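PDB 3QBM: TetR transcriptional regulator, which probably binds DNA through an N-terminal helix-turn-helix domain and regulates transcription as a TetR-family dimer, and binds magnesium. Local coordinates for residues E7-V12 with Y45-S50; A17-V22 with S31-A36; G146-E151 with Q194-A199; L159-T164 with T186-Y191; E64-R69 with R92-R97. All blocks are in the same frame, centred on the assembly; numbering follows the deposited sequence.

Interaction 1: E7-V12 with Y45-S50; sequences ETRERV and YRHFES
Within 7-12, Thr-8 is the first residue to meet the loop 45-50, and it does so through its methyl branch. CG2 of Thr-8 stands anti to the backbone N (OG1 at chi1 -60°) and comes to 3.7 Å from NE2 of His-47, the two side chains crossing at about a right angle. The hydroxyl serves its own helix instead, bonded to the carbonyl of Lys-4. One residue on, Arg-9 supplies the broadest surface. Its CG lies 3.5 Å from CB of His-47, and the chain then bends at chi3 (56°), which brings the guanidinium up to the loop backbone. There NH1 of Arg-9 gives a weak hydrogen bond to the carbonyl O of His-47, 3.1 Å long and bent to 131° at the hydrogen. This loop follows helix 41-45, the recognition helix of the predicted helix-turn-helix, and leads into helix 51-74, so the contact ties the first helix of the three-helix DNA-binding domain to the exit of that motif. The same guanidinium has one face over Phe-48, whose CE1 sits 3.6 Å from NH1 of Arg-9, with the two planes inclined rather than stacked. A turn further down the helix, buried Val-12 places CG1 3.9 Å from Phe-48 CE2, on the other side of CZ from CE1. Leu-54 and Ala-57 of helix 51-74 also touch the Phe-48 side chain, and Leu-39 packs on both Thr-8 and Val-12.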
# COMPACT_ATOMS: atom_id res chain seq x y z
N GLU A 7 1.81 31.24 11.83
CA GLU A 7 2.82 30.33 12.39
C GLU A 7 2.17 29.25 13.24
O GLU A 7 2.51 28.07 13.14
CB GLU A 7 3.86 31.10 13.22
CG GLU A 7 4.75 32.04 12.37
CD GLU A 7 5.40 33.19 13.14
OE1 GLU A 7 5.09 33.40 14.34
OE2 GLU A 7 6.21 33.91 12.51
N THR A 8 1.18 29.64 14.04
CA THR A 8 0.47 28.67 14.87
C THR A 8 -0.20 27.61 13.98
O THR A 8 -0.12 26.42 14.29
CB THR A 8 -0.59 29.37 15.75
OG1 THR A 8 0.06 30.33 16.61
CG2 THR A 8 -1.38 28.35 16.57
N ARG A 9 -0.85 28.04 12.89
CA ARG A 9 -1.47 27.10 11.92
C ARG A 9 -0.46 26.12 11.38
O ARG A 9 -0.71 24.92 11.38
CB ARG A 9 -2.10 27.83 10.71
CG ARG A 9 -3.54 28.26 10.86
CD ARG A 9 -4.06 28.98 9.59
NE ARG A 9 -3.90 28.14 8.39
CZ ARG A 9 -4.87 27.44 7.78
NH1 ARG A 9 -6.13 27.47 8.22
NH2 ARG A 9 -4.56 26.72 6.70
N GLU A 10 0.68 26.62 10.89
CA GLU A 10 1.77 25.77 10.40
C GLU A 10 2.17 24.67 11.40
O GLU A 10 2.33 23.51 11.03
CB GLU A 10 3.02 26.60 10.04
CG GLU A 10 2.87 27.38 8.75
CD GLU A 10 3.93 28.46 8.53
OE1 GLU A 10 4.66 28.84 9.49
OE2 GLU A 10 4.02 28.94 7.38
N ARG A 11 2.36 25.06 12.65
CA ARG A 11 2.70 24.11 13.72
C ARG A 11 1.61 23.07 13.94
O ARG A 11 1.90 21.89 14.10
CB ARG A 11 2.93 24.84 15.04
CG ARG A 11 4.13 25.78 15.12
CD ARG A 11 4.09 26.56 16.45
NE ARG A 11 5.40 27.01 16.91
CZ ARG A 11 5.99 28.17 16.59
NH1 ARG A 11 5.38 29.07 15.81
NH2 ARG A 11 7.20 28.45 17.08
N VAL A 12 0.36 23.49 13.98
CA VAL A 12 -0.71 22.54 14.21
C VAL A 12 -0.78 21.54 13.05
O VAL A 12 -0.83 20.35 13.28
CB VAL A 12 -2.08 23.22 14.42
CG1 VAL A 12 -3.17 22.18 14.59
CG2 VAL A 12 -2.01 24.13 15.65
N TYR A 45 -9.28 25.18 16.86
CA TYR A 45 -10.41 25.52 16.00
C TYR A 45 -10.64 27.02 15.79
O TYR A 45 -11.54 27.44 15.06
CB TYR A 45 -11.66 24.77 16.49
CG TYR A 45 -11.55 23.27 16.29
CD1 TYR A 45 -11.11 22.73 15.07
CD2 TYR A 45 -11.87 22.38 17.31
CE1 TYR A 45 -11.03 21.36 14.88
CE2 TYR A 45 -11.79 21.01 17.11
CZ TYR A 45 -11.37 20.51 15.91
OH TYR A 45 -11.27 19.15 15.73
N ARG A 46 -9.83 27.84 16.44
CA ARG A 46 -9.71 29.24 16.06
C ARG A 46 -9.11 29.27 14.62
O ARG A 46 -9.50 30.09 13.78
CB ARG A 46 -8.79 29.94 17.07
CG ARG A 46 -8.19 31.29 16.67
CD ARG A 46 -9.22 32.40 16.54
NE ARG A 46 -8.70 33.78 16.63
CZ ARG A 46 -7.48 34.22 16.28
NH1 ARG A 46 -6.54 33.43 15.74
NH2 ARG A 46 -7.19 35.50 16.45
N HIS A 47 -8.21 28.33 14.34
CA HIS A 47 -7.50 28.31 13.05
C HIS A 47 -8.09 27.40 12.00
O HIS A 47 -7.81 27.58 10.81
CB HIS A 47 -6.03 27.95 13.30
CG HIS A 47 -5.34 28.97 14.15
ND1 HIS A 47 -5.04 30.24 13.69
CD2 HIS A 47 -4.97 28.94 15.45
CE1 HIS A 47 -4.49 30.94 14.67
NE2 HIS A 47 -4.45 30.18 15.75
N PHE A 48 -8.89 26.41 12.42
CA PHE A 48 -9.51 25.44 11.50
C PHE A 48 -10.96 25.36 11.87
O PHE A 48 -11.32 25.43 13.04
CB PHE A 48 -8.83 24.07 11.59
CG PHE A 48 -7.36 24.13 11.31
CD1 PHE A 48 -6.90 24.13 10.01
CD2 PHE A 48 -6.45 24.30 12.33
CE1 PHE A 48 -5.56 24.24 9.73
CE2 PHE A 48 -5.10 24.41 12.07
CZ PHE A 48 -4.65 24.37 10.76
N GLU A 49 -11.81 25.26 10.87
CA GLU A 49 -13.20 25.21 11.14
C GLU A 49 -13.66 23.86 11.66
O GLU A 49 -14.67 23.77 12.34
CB GLU A 49 -13.98 25.67 9.93
CG GLU A 49 -14.14 27.21 9.96
CD GLU A 49 -14.70 27.78 8.67
OE1 GLU A 49 -14.72 27.05 7.65
OE2 GLU A 49 -15.10 28.98 8.69
N SER A 50 -12.89 22.82 11.37
CA SER A 50 -13.28 21.47 11.74
C SER A 50 -12.07 20.53 11.68
O SER A 50 -11.04 20.87 11.12
CB SER A 50 -14.35 20.95 10.79
OG SER A 50 -13.79 20.73 9.50

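Interaction 2: A17-V22 with S31-A36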
# COMPACT_ATOMS: atom_id res chain seq x y z
N ALA A 17 -0.38 16.18 10.98
CA ALA A 17 0.11 15.28 9.92
C ALA A 17 0.83 14.08 10.47
O ALA A 17 0.59 12.95 10.02
CB ALA A 17 1.01 16.02 8.89
N ALA A 18 1.70 14.30 11.45
CA ALA A 18 2.48 13.19 12.02
C ALA A 18 1.58 12.22 12.74
O ALA A 18 1.74 11.01 12.60
CB ALA A 18 3.58 13.70 12.95
N LEU A 19 0.58 12.72 13.48
CA LEU A 19 -0.33 11.82 14.16
C LEU A 19 -1.20 11.03 13.17
O LEU A 19 -1.45 9.84 13.36
CB LEU A 19 -1.24 12.59 15.13
CG LEU A 19 -0.55 13.16 16.38
CD1 LEU A 19 -1.42 14.23 17.08
CD2 LEU A 19 -0.21 12.04 17.34
N PHE A 20 -1.73 11.72 12.16
CA PHE A 20 -2.62 11.07 11.19
C PHE A 20 -1.85 10.00 10.41
O PHE A 20 -2.41 8.99 10.00
CB PHE A 20 -3.18 12.06 10.16
CG PHE A 20 -4.14 13.07 10.69
CD1 PHE A 20 -5.19 12.71 11.51
CD2 PHE A 20 -4.07 14.39 10.26
CE1 PHE A 20 -6.09 13.64 11.94
CE2 PHE A 20 -4.99 15.32 10.69
CZ PHE A 20 -5.98 14.96 11.52
N ASN A 21 -0.57 10.24 10.18
CA ASN A 21 0.24 9.29 9.41
C ASN A 21 0.40 7.92 10.07
O ASN A 21 0.54 6.88 9.38
CB ASN A 21 1.61 9.87 9.11
CG ASN A 21 2.23 9.25 7.90
OD1 ASN A 21 1.53 8.98 6.93
ND2 ASN A 21 3.56 9.03 7.93
N VAL A 22 0.34 7.93 11.39
CA VAL A 22 0.45 6.73 12.20
C VAL A 22 -0.89 6.08 12.52
O VAL A 22 -1.07 4.88 12.27
CB VAL A 22 1.19 7.06 13.53
CG1 VAL A 22 1.05 5.91 14.53
CG2 VAL A 22 2.62 7.42 13.24
N SER A 31 -8.12 15.24 21.01
CA SER A 31 -7.31 15.27 22.23
C SER A 31 -5.84 14.86 22.00
O SER A 31 -4.96 15.33 22.73
CB SER A 31 -7.95 14.42 23.34
OG SER A 31 -8.20 13.11 22.91
N ASP A 32 -5.57 14.02 20.99
CA ASP A 32 -4.18 13.67 20.62
C ASP A 32 -3.51 14.88 19.97
O ASP A 32 -2.38 15.19 20.27
CB ASP A 32 -4.13 12.46 19.64
CG ASP A 32 -4.78 11.19 20.23
OD1 ASP A 32 -4.42 10.85 21.37
OD2 ASP A 32 -5.64 10.55 19.59
N ILE A 33 -4.22 15.56 19.06
CA ILE A 33 -3.70 16.76 18.43
C ILE A 33 -3.43 17.82 19.51
O ILE A 33 -2.42 18.48 19.47
CB ILE A 33 -4.68 17.25 17.32
CG1 ILE A 33 -4.85 16.18 16.22
CG2 ILE A 33 -4.19 18.54 16.68
CD1 ILE A 33 -6.05 16.41 15.31
N MSE A 34 -4.34 17.98 20.47
CA MSE A 34 -4.14 18.91 21.62
C MSE A 34 -2.82 18.60 22.34
O MSE A 34 -1.97 19.48 22.49
CB MSE A 34 -5.33 18.84 22.60
CG MSE A 34 -6.64 19.44 22.04
SE MSE A 34 -8.21 18.90 23.01
CE MSE A 34 -7.54 19.41 24.78
N ALA A 35 -2.64 17.35 22.75
CA ALA A 35 -1.41 16.92 23.45
C ALA A 35 -0.13 17.22 22.66
O ALA A 35 0.83 17.71 23.23
CB ALA A 35 -1.47 15.40 23.77
N ALA A 36 -0.13 16.94 21.36
CA ALA A 36 1.06 17.15 20.53
C ALA A 36 1.37 18.64 20.24
O ALA A 36 2.52 18.97 19.97
CB ALA A 36 0.91 16.41 19.22
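Leu-19 points from helix 17-22 toward helix 31-36, the first helix of the predicted helix-turn-helix, within the three-helix DNA-binding domain of the TetR family. The axes of the two short segments cross at 135° and approach to 10.3 Å, a spacing that this leucine fills largely with one methyl. With CG beside the backbone N (chi1 -70°) and chi2 near anti, CD1 is carried onto the helix surface. Leu-19 CD1 rests 3.5 Å from the carbonyl O of Asp-32. The same Leu-19 CD1 lies 3.8 Å from CB of Ala-36, a full turn on, and 4.0 Å from CG1 of Ile-33. Asp-32 offers its backbone and CB here; its OD2 accepts from the N-H of Ala-29. Phe-20 and Ile-33 leave their helices obliquely to the line between them and meet at their ends, where Tyr-25 stacks on the phenylalanine ring and Leu-54 touches the isoleucine. Their side chains cross at a slant, Phe-20 CZ lying 4.1 Å from Ile-33 CD1.

Interaction 3: G146-E151 with Q194-A199; sequences GEIRPE and QQVRLA
The carbonyl O of Glu-147 is held by one strong hydrogen bond and one weaker contact. Leu-198 N donates to Glu-147 O at 2.8 Å and 176°, almost straight, although the donor stands well above the carbonyl plane; the CA-H of Arg-197 adds a longer approach. Together with the bond from Arg-149 N to Val-196 O, 2.9 Å long and nearly along the C=O axis, this forms a single beta bridge between Ile-148 and Arg-197. In an otherwise all-helical chain, the bridge fastens the C-terminal tail to the loop that leaves helix 118-144 through a Schellman motif at Gly-146. Ile-148 and Val-196 lie side by side and point the same way, with CG2 of the former 3.8 Å from CG1 of the latter. Val-81 and Ile-84 of helix 80-92 also touch Ile-148, while the carboxylate of Glu-147 turns to Thr-80 and Arg-145. Across the bridge, Leu-198 crosses the extended Arg-149 at about a right angle, its CD1 over one face of the guanidinium and 4.0 Å from NH1. A water in the guanidinium plane links the polar end of Arg-149 to the tail: it accepts from NE at 2.8 Å and donates to the carbonyls of both Gln-194 and Arg-197. The backbone N of Ala-199 is buried here without a partner in the model, 3.6 Å from the carbonyl O of Gly-146.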
# COMPACT_ATOMS: atom_id res chain seq x y z
N GLY A 146 18.44 10.59 -26.96
CA GLY A 146 19.02 9.29 -27.31
C GLY A 146 19.49 8.51 -26.09
O GLY A 146 20.28 7.57 -26.22
N GLU A 147 19.00 8.88 -24.92
CA GLU A 147 19.34 8.20 -23.67
C GLU A 147 18.35 7.10 -23.33
O GLU A 147 18.67 6.17 -22.60
CB GLU A 147 19.39 9.20 -22.51
CG GLU A 147 20.47 10.22 -22.66
CD GLU A 147 20.43 11.27 -21.58
OE1 GLU A 147 19.47 11.37 -20.84
OE2 GLU A 147 21.37 12.05 -21.51
N ILE A 148 17.14 7.21 -23.86
CA ILE A 148 16.06 6.28 -23.55
C ILE A 148 15.46 5.77 -24.87
O ILE A 148 15.29 6.54 -25.81
CB ILE A 148 14.99 6.96 -22.67
CG1 ILE A 148 15.55 7.15 -21.26
CG2 ILE A 148 13.66 6.08 -22.60
CD1 ILE A 148 14.61 7.82 -20.26
N ARG A 149 15.18 4.47 -24.93
CA ARG A 149 14.60 3.88 -26.15
C ARG A 149 13.28 4.55 -26.50
O ARG A 149 12.42 4.74 -25.65
CB ARG A 149 14.38 2.36 -25.98
CG ARG A 149 15.60 1.58 -25.75
CD ARG A 149 15.42 0.06 -25.74
NE ARG A 149 16.74 -0.56 -25.65
CZ ARG A 149 17.53 -0.89 -26.68
NH1 ARG A 149 17.12 -0.74 -27.93
NH2 ARG A 149 18.74 -1.40 -26.45
N PRO A 150 13.11 4.94 -27.79
CA PRO A 150 11.84 5.60 -28.15
C PRO A 150 10.57 4.80 -27.90
O PRO A 150 9.49 5.40 -27.75
CB PRO A 150 11.98 5.89 -29.66
CG PRO A 150 13.29 5.46 -30.06
CD PRO A 150 14.05 4.83 -28.92
N GLU A 151 10.70 3.48 -27.80
CA GLU A 151 9.54 2.60 -27.65
C GLU A 151 9.02 2.56 -26.22
O GLU A 151 7.96 2.00 -25.98
CB GLU A 151 9.87 1.18 -28.12
CG GLU A 151 10.27 1.12 -29.61
CD GLU A 151 11.73 1.48 -29.87
OE1 GLU A 151 12.56 1.31 -28.94
OE2 GLU A 151 12.06 1.89 -31.00
N GLN A 194 18.97 -1.93 -18.14
CA GLN A 194 19.11 -2.96 -19.16
C GLN A 194 18.15 -2.81 -20.34
O GLN A 194 18.52 -3.07 -21.48
CB GLN A 194 18.95 -4.37 -18.56
CG GLN A 194 20.08 -4.76 -17.62
CD GLN A 194 19.94 -6.17 -17.07
OE1 GLN A 194 18.88 -6.80 -17.17
NE2 GLN A 194 21.01 -6.66 -16.45
N GLN A 195 16.92 -2.38 -20.06
CA GLN A 195 15.87 -2.34 -21.07
C GLN A 195 15.28 -0.99 -21.47
O GLN A 195 14.64 -0.91 -22.49
CB GLN A 195 14.70 -3.25 -20.64
CG GLN A 195 15.14 -4.69 -20.31
CD GLN A 195 13.98 -5.67 -20.19
OE1 GLN A 195 13.04 -5.63 -20.99
NE2 GLN A 195 14.07 -6.58 -19.23
N VAL A 196 15.47 0.04 -20.66
CA VAL A 196 14.95 1.37 -20.95
C VAL A 196 16.05 2.29 -21.47
O VAL A 196 15.83 3.04 -22.46
CB VAL A 196 14.26 1.94 -19.72
CG1 VAL A 196 13.93 3.45 -19.86
CG2 VAL A 196 12.97 1.14 -19.42
N ARG A 197 17.24 2.21 -20.86
CA ARG A 197 18.37 3.02 -21.24
C ARG A 197 18.88 2.58 -22.61
O ARG A 197 19.09 1.39 -22.86
CB ARG A 197 19.50 2.84 -20.22
CG ARG A 197 20.72 3.74 -20.40
CD ARG A 197 21.60 3.68 -19.17
NE ARG A 197 22.72 4.61 -19.28
CZ ARG A 197 23.19 5.38 -18.29
NH1 ARG A 197 22.67 5.32 -17.07
NH2 ARG A 197 24.18 6.23 -18.53
N LEU A 198 19.16 3.55 -23.45
CA LEU A 198 19.66 3.27 -24.79
C LEU A 198 21.13 3.54 -24.84
O LEU A 198 21.88 2.73 -25.38
CB LEU A 198 18.93 4.12 -25.83
CG LEU A 198 19.35 4.00 -27.30
CD1 LEU A 198 19.26 2.58 -27.72
CD2 LEU A 198 18.46 4.93 -28.19
N ALA A 199 21.55 4.72 -24.38
CA ALA A 199 22.96 5.11 -24.35
C ALA A 199 23.17 6.13 -23.24
O ALA A 199 22.21 6.54 -22.61
CB ALA A 199 23.41 5.66 -25.68
OXT ALA A 199 24.29 6.53 -22.96
O HOH W 1 18.27 -1.13 -23.32

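Interaction 4: L159-T164 with T186-Y191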
# COMPACT_ATOMS: atom_id res chain seq x y z
N LEU A 159 3.80 4.11 -13.60
CA LEU A 159 2.91 3.36 -12.74
C LEU A 159 3.59 2.10 -12.22
O LEU A 159 3.34 1.72 -11.08
CB LEU A 159 1.62 3.02 -13.46
CG LEU A 159 0.71 4.16 -13.85
CD1 LEU A 159 -0.37 3.62 -14.80
CD2 LEU A 159 0.04 4.80 -12.68
N LEU A 160 4.44 1.43 -13.02
CA LEU A 160 5.18 0.26 -12.49
C LEU A 160 6.09 0.67 -11.32
O LEU A 160 6.10 0.01 -10.26
CB LEU A 160 6.01 -0.37 -13.59
CG LEU A 160 6.96 -1.49 -13.16
CD1 LEU A 160 6.14 -2.72 -12.69
CD2 LEU A 160 7.87 -1.85 -14.36
N ILE A 161 6.88 1.73 -11.54
CA ILE A 161 7.77 2.26 -10.53
C ILE A 161 7.02 2.62 -9.26
O ILE A 161 7.41 2.21 -8.19
CB ILE A 161 8.50 3.53 -11.03
CG1 ILE A 161 9.61 3.15 -11.99
CG2 ILE A 161 9.02 4.34 -9.83
CD1 ILE A 161 10.17 4.38 -12.81
N ILE A 162 5.93 3.38 -9.37
CA ILE A 162 5.17 3.80 -8.18
C ILE A 162 4.58 2.62 -7.41
O ILE A 162 4.68 2.57 -6.18
CB ILE A 162 4.06 4.82 -8.54
CG1 ILE A 162 4.71 6.07 -9.10
CG2 ILE A 162 3.16 5.13 -7.31
CD1 ILE A 162 3.69 7.02 -9.87
N ALA A 163 4.00 1.68 -8.14
CA ALA A 163 3.40 0.47 -7.55
C ALA A 163 4.49 -0.30 -6.83
O ALA A 163 4.31 -0.68 -5.65
CB ALA A 163 2.77 -0.44 -8.64
N THR A 164 5.60 -0.55 -7.51
CA THR A 164 6.67 -1.36 -6.91
C THR A 164 7.24 -0.76 -5.65
O THR A 164 7.40 -1.48 -4.62
CB THR A 164 7.79 -1.58 -7.92
OG1 THR A 164 7.22 -2.19 -9.10
CG2 THR A 164 8.88 -2.52 -7.34
N THR A 186 16.76 -2.51 -6.59
CA THR A 186 17.72 -3.22 -7.45
C THR A 186 17.02 -3.78 -8.69
O THR A 186 17.50 -3.65 -9.80
CB THR A 186 18.44 -4.32 -6.64
OG1 THR A 186 19.24 -3.68 -5.64
CG2 THR A 186 19.30 -5.28 -7.50
N HIS A 187 15.87 -4.38 -8.49
CA HIS A 187 15.13 -4.91 -9.62
C HIS A 187 14.82 -3.83 -10.66
O HIS A 187 15.11 -4.00 -11.83
CB HIS A 187 13.80 -5.47 -9.17
CG HIS A 187 12.96 -5.90 -10.32
ND1 HIS A 187 13.28 -7.00 -11.08
CD2 HIS A 187 11.80 -5.41 -10.82
CE1 HIS A 187 12.37 -7.13 -12.04
NE2 HIS A 187 11.45 -6.20 -11.88
N LEU A 188 14.25 -2.72 -10.22
CA LEU A 188 13.90 -1.65 -11.15
C LEU A 188 15.10 -0.92 -11.74
O LEU A 188 15.10 -0.57 -12.92
CB LEU A 188 12.89 -0.68 -10.53
CG LEU A 188 11.47 -1.25 -10.36
CD1 LEU A 188 10.63 -0.21 -9.61
CD2 LEU A 188 10.80 -1.72 -11.68
N ALA A 189 16.12 -0.66 -10.95
CA ALA A 189 17.31 -0.02 -11.47
C ALA A 189 17.94 -0.87 -12.56
O ALA A 189 18.38 -0.36 -13.59
CB ALA A 189 18.32 0.25 -10.34
N THR A 190 17.95 -2.19 -12.33
CA THR A 190 18.55 -3.13 -13.26
C THR A 190 17.68 -3.20 -14.51
O THR A 190 18.19 -3.10 -15.64
CB THR A 190 18.75 -4.51 -12.60
OG1 THR A 190 19.62 -4.37 -11.47
CG2 THR A 190 19.36 -5.47 -13.59
N TYR A 191 16.37 -3.29 -14.33
CA TYR A 191 15.43 -3.34 -15.46
C TYR A 191 15.55 -2.08 -16.33
O TYR A 191 15.68 -2.16 -17.56
CB TYR A 191 14.00 -3.51 -14.96
CG TYR A 191 12.95 -3.16 -15.97
CD1 TYR A 191 12.74 -3.97 -17.10
CD2 TYR A 191 12.11 -2.04 -15.80
CE1 TYR A 191 11.74 -3.65 -18.03
CE2 TYR A 191 11.12 -1.73 -16.72
CZ TYR A 191 10.95 -2.54 -17.84
OH TYR A 191 9.96 -2.24 -18.76
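Helices 154-175 and 179-196, the last two of the C-terminal domain, run nearly antiparallel here, their short segments 163° apart and 11.1 Å between axes. Leu-188 bridges that gap with both methyls. Chi1 (-71°) sets its CG beside the backbone N, and with chi2 near anti CD1 goes to Thr-164 and CD2 to Leu-160. Leu-188 CD1 meets Thr-164 tip to tip, 3.6 Å from CB of Thr-164, and also lies 3.9 Å from CA of Ile-161. Leu-188 CD2 lies 4.0 Å from CD2 of Leu-160. In turn CD2 of Leu-160 comes to 4.0 Å from CE2 of Tyr-191, approaching the ring obliquely. Thr-164 meets the leucine through CB and CG2, while its OG1 donates to the carbonyl O of Leu-160 at 2.7 Å; this oxygen also accepts the backbone N-H of Thr-164, so two donors grip it. On one flank, Leu-88 of helix 80-92 touches both Ile-161 and Leu-188. The second subunit meets the pair as well, where His-187 bonds His-187 of that subunit through their NE2 atoms and packs edge-to-face with its Tyr-191. Two antiparallel helices joining their counterparts in this way are the four-helix bundle dimer interface typical of TetR-family regulators.

Interaction 5: E64-R69 with R92-R97; sequences EKVRER and RSYAER
Three hydrogen bonds cross from the guanidinium of Arg-69, on the long helix 51-74 that links the DNA-binding and C-terminal domains, to the turn following helix 80-92. Two of them converge on one atom: NH1 of Arg-69 at 2.9 Å and its NH2 at 2.7 Å both donate to the carbonyl O of Arg-97, an end-on grip. The NH2 donor lies in the carbonyl plane, the NH1 donor above it. NH2 of Arg-69 spends its other hydrogen on Ser-93 OG at 2.8 Å, and that hydroxyl is in turn bonded to the carbonyl of Val-90, which fixes its position. NE of Arg-69 is satisfied by a water 2.8 Å away, and NH1 has a further weak bond to the carbonyl of Pro-98. Partners around its rim thus fix the orientation of the plane, with CG anti to the backbone N (chi1 -175°) and a bend at chi2 (86°) bringing the group to the turn. Both faces are covered too. On one lies the guanidinium of Arg-97, stacked with planes 10° apart and centres 3.7 Å apart; the carbonyl oxygen and hydroxyl around the rim would be expected to ease the repulsion between like charges. Arg-97 reaches this place by folding back at chi3. Over the opposite face stands Tyr-94, CE1 4.1 Å from CZ of Arg-69, while the edge of its own ring faces NH2.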
# COMPACT_ATOMS: atom_id res chain seq x y z
N GLU A 64 3.43 18.41 0.46
CA GLU A 64 4.54 19.34 0.21
C GLU A 64 5.86 18.78 0.73
O GLU A 64 6.91 18.95 0.11
CB GLU A 64 4.27 20.71 0.84
CG GLU A 64 5.45 21.72 0.68
CD GLU A 64 5.79 22.08 -0.77
OE1 GLU A 64 4.95 21.89 -1.68
OE2 GLU A 64 6.92 22.59 -0.98
N LYS A 65 5.83 18.11 1.86
CA LYS A 65 7.06 17.55 2.39
C LYS A 65 7.67 16.45 1.47
O LYS A 65 8.87 16.42 1.20
CB LYS A 65 6.78 16.94 3.73
CG LYS A 65 8.00 16.57 4.52
CD LYS A 65 7.92 17.18 5.91
CE LYS A 65 8.20 18.68 5.84
NZ LYS A 65 8.23 19.33 7.17
N VAL A 66 6.83 15.51 1.07
CA VAL A 66 7.19 14.50 0.08
C VAL A 66 7.78 15.16 -1.19
O VAL A 66 8.81 14.74 -1.67
CB VAL A 66 5.96 13.60 -0.21
CG1 VAL A 66 6.17 12.76 -1.43
CG2 VAL A 66 5.64 12.71 1.01
N ARG A 67 7.13 16.23 -1.66
CA ARG A 67 7.53 16.97 -2.85
C ARG A 67 8.96 17.52 -2.70
O ARG A 67 9.75 17.38 -3.62
CB ARG A 67 6.54 18.11 -3.13
CG ARG A 67 6.70 18.86 -4.43
CD ARG A 67 5.57 19.86 -4.66
NE ARG A 67 4.27 19.17 -4.72
CZ ARG A 67 3.25 19.30 -3.86
NH1 ARG A 67 3.29 20.15 -2.84
NH2 ARG A 67 2.15 18.59 -4.04
N GLU A 68 9.26 18.15 -1.55
CA GLU A 68 10.61 18.70 -1.25
C GLU A 68 11.70 17.61 -1.29
O GLU A 68 12.81 17.81 -1.79
CB GLU A 68 10.64 19.36 0.16
CG GLU A 68 9.87 20.69 0.29
CD GLU A 68 9.69 21.23 1.74
OE1 GLU A 68 10.00 20.53 2.75
OE2 GLU A 68 9.21 22.38 1.86
N ARG A 69 11.36 16.47 -0.71
CA ARG A 69 12.22 15.31 -0.62
C ARG A 69 12.55 14.74 -2.04
O ARG A 69 13.71 14.41 -2.36
CB ARG A 69 11.47 14.31 0.27
CG ARG A 69 12.15 13.04 0.66
CD ARG A 69 13.01 13.15 1.90
NE ARG A 69 13.68 11.86 2.06
CZ ARG A 69 13.44 11.00 3.03
NH1 ARG A 69 12.60 11.32 4.01
NH2 ARG A 69 14.09 9.84 3.06
N ARG A 92 13.69 4.12 -1.63
CA ARG A 92 14.58 3.25 -0.90
C ARG A 92 15.03 3.87 0.43
O ARG A 92 15.10 3.17 1.47
CB ARG A 92 15.80 2.87 -1.75
CG ARG A 92 16.69 1.89 -1.04
CD ARG A 92 17.75 1.28 -1.89
NE ARG A 92 18.69 2.26 -2.38
CZ ARG A 92 19.88 1.97 -2.94
NH1 ARG A 92 20.35 0.73 -3.00
NH2 ARG A 92 20.64 2.96 -3.36
N SER A 93 15.27 5.18 0.41
CA SER A 93 15.73 5.89 1.63
C SER A 93 14.69 5.95 2.74
O SER A 93 15.02 6.30 3.90
CB SER A 93 16.22 7.30 1.29
OG SER A 93 15.13 8.19 1.08
N TYR A 94 13.42 5.67 2.40
CA TYR A 94 12.35 5.57 3.41
C TYR A 94 12.58 4.47 4.44
O TYR A 94 11.97 4.54 5.50
CB TYR A 94 10.97 5.36 2.78
CG TYR A 94 10.42 6.53 2.01
CD1 TYR A 94 11.17 7.67 1.77
CD2 TYR A 94 9.15 6.46 1.45
CE1 TYR A 94 10.65 8.71 1.04
CE2 TYR A 94 8.62 7.52 0.75
CZ TYR A 94 9.38 8.64 0.55
OH TYR A 94 8.86 9.68 -0.18
N ALA A 95 13.44 3.48 4.12
CA ALA A 95 13.72 2.36 5.03
C ALA A 95 14.14 2.82 6.41
O ALA A 95 13.69 2.26 7.40
CB ALA A 95 14.81 1.45 4.46
N GLU A 96 15.00 3.82 6.47
CA GLU A 96 15.47 4.38 7.75
C GLU A 96 14.91 5.77 8.06
O GLU A 96 14.97 6.21 9.20
CB GLU A 96 17.00 4.41 7.74
CG GLU A 96 17.68 3.03 7.82
N ARG A 97 14.37 6.46 7.04
CA ARG A 97 13.90 7.84 7.16
C ARG A 97 12.69 8.11 6.24
O ARG A 97 12.83 8.63 5.12
CB ARG A 97 15.08 8.78 6.84
CG ARG A 97 14.76 10.23 7.08
CD ARG A 97 16.01 11.09 7.08
NE ARG A 97 16.71 11.08 5.80
CZ ARG A 97 16.58 11.99 4.83
NH1 ARG A 97 15.75 13.03 4.95
NH2 ARG A 97 17.29 11.85 3.71
O HOH W 2 15.49 11.34 0.02

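Interactions 1 and 2 share helix 2-23 and lie 13 Å apart between centres, interaction 2 nested within the loop closed by interaction 1; together they join the first helix to both ends of the predicted helix-turn-helix. Interactions 3 and 4 share helix 179-196, with centres 15 Å apart, and sit on the far side of the chain's centre. The centres of interactions 1 and 3 are 48 Å apart, and those of interactions 1 and 4 are 39 Å apart. Interaction 5 lies between the groups, its centre 20 Å from that of interaction 2 and 17 Å from that of interaction 4. The Phe-20 side chain is about 10 Å and that of Tyr-94 about 12 Å from a bound magnesium; all five contacts lie away from the metal site at Ile-111 and Asp-114.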